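PDB 7KWD: alkaline phosphatase from Thermus thermophilus, which hydrolyses phosphate monoesters as a homodimeric, zinc- and magnesium-dependent alkaline phosphatase, very likely through a phosphoserine intermediate. Local coordinates for the interface of chains A and B. Numbering follows the deposited sequence. Chains: chain A/B, Alkaline phosphatase.

The interface of chains A and B. Residues chain A 319, 322, 434-436; chain B 52, 322, 325.
Helix 51-65 of chain B points its first turn into chain A, where B:Glu52 enters between the loop at A:Val322 and the segment that leaves strand 433-434 through A:Ala435 and A:Ser436; strand 322-325 of chain B lies beside it, bringing B:Val322 and B:Leu325 to the contact. This is part of the two-fold subunit interface of a homodimeric alkaline phosphatase, in which each contact has its twin with the chains exchanged. It is a worked example of a dimer contact built near the catalytic site: the patch centre lies about 14 Å from the nucleophile A:Ser95, and A:Thr434 directly follows the zinc ligand A:His433. A hydrogen bond runs from the hydroxyl OG1 of A:Thr434 to the carboxylate oxygen OE1 of B:Glu52, 2.8 Å long. It meets that oxygen on its syn side, 18° out of the carboxylate plane, and the two side chains run roughly at right angles. A bend at chi2 (-69°) in B:Glu52 turns its carboxylate toward the threonine, while A:Thr434 holds OG1 between its own backbone N and carbonyl carbon (chi1 66°). Carbon atoms of chain A also contact the acid: CB of A:Ser436 packs on the carboxyl carbon CD of B:Glu52 at 3.3 Å. From the opposite direction, CG1 of A:Val322 comes to 3.4 Å from OE1 of B:Glu52. Replacing B:Glu52 with an alanine would probably leave the A:Thr434 hydroxyl without its acceptor and open a gap between A:Val322 and A:Ser436. Beside the acid, the two copies of Val322 meet at about a right angle through their CG2 methyls, A:Val322 CG2 lying 3.4 Å from B:Val322 CG2, a tight fit near the symmetry axis. Further along the same strand of chain B, the backbone N of A:Ala435 gives a weak hydrogen bond to the carbonyl O of B:Leu325, 3.2 Å away, its N-H pointing poorly at that oxygen.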
# COMPACT_ATOMS: atom_id res chain seq x y z
N ALA A 319 -5.55 -2.83 -5.66
CA ALA A 319 -5.51 -3.30 -4.30
C ALA A 319 -6.92 -3.55 -3.77
O ALA A 319 -7.89 -2.93 -4.22
CB ALA A 319 -4.80 -2.27 -3.41
N VAL A 322 -7.46 -2.82 2.59
CA VAL A 322 -6.32 -3.70 2.46
C VAL A 322 -6.01 -4.28 3.82
O VAL A 322 -6.31 -3.65 4.85
CB VAL A 322 -5.09 -2.94 1.89
CG1 VAL A 322 -5.36 -2.50 0.44
CG2 VAL A 322 -4.69 -1.77 2.75
N THR A 434 -9.43 -0.71 -3.09
CA THR A 434 -8.91 0.60 -2.70
C THR A 434 -8.19 1.23 -3.89
O THR A 434 -7.99 0.60 -4.93
CB THR A 434 -7.98 0.52 -1.49
OG1 THR A 434 -6.79 -0.21 -1.86
CG2 THR A 434 -8.66 -0.19 -0.30
N ALA A 435 -7.82 2.49 -3.71
CA ALA A 435 -7.31 3.33 -4.79
C ALA A 435 -5.79 3.33 -4.91
O ALA A 435 -5.24 3.99 -5.81
CB ALA A 435 -7.75 4.78 -4.56
N SER A 436 -5.11 2.63 -4.04
CA SER A 436 -3.65 2.61 -4.02
C SER A 436 -3.06 2.23 -5.39
O SER A 436 -3.53 1.27 -6.03
CB SER A 436 -3.19 1.58 -2.97
OG SER A 436 -1.82 1.26 -3.16
N GLU B 52 -1.85 4.35 0.04
CA GLU B 52 -3.24 4.78 0.11
C GLU B 52 -3.31 6.28 0.36
O GLU B 52 -4.13 6.98 -0.25
CB GLU B 52 -3.97 4.03 1.21
CG GLU B 52 -3.95 2.53 1.12
CD GLU B 52 -4.77 1.99 -0.05
OE1 GLU B 52 -4.72 0.77 -0.28
OE2 GLU B 52 -5.43 2.78 -0.75
N VAL B 322 -3.57 1.42 7.45
CA VAL B 322 -3.56 2.49 6.46
C VAL B 322 -4.95 2.95 6.02
O VAL B 322 -5.91 2.16 6.01
CB VAL B 322 -2.79 2.06 5.16
CG1 VAL B 322 -1.33 1.82 5.46
CG2 VAL B 322 -3.44 0.83 4.53
N LEU B 325 -9.06 4.90 0.46
CA LEU B 325 -10.31 5.17 -0.23
C LEU B 325 -10.81 3.87 -0.84
O LEU B 325 -10.09 3.23 -1.61
CB LEU B 325 -10.08 6.21 -1.32
CG LEU B 325 -11.31 6.65 -2.13
CD1 LEU B 325 -12.22 7.58 -1.31
CD2 LEU B 325 -10.85 7.32 -3.41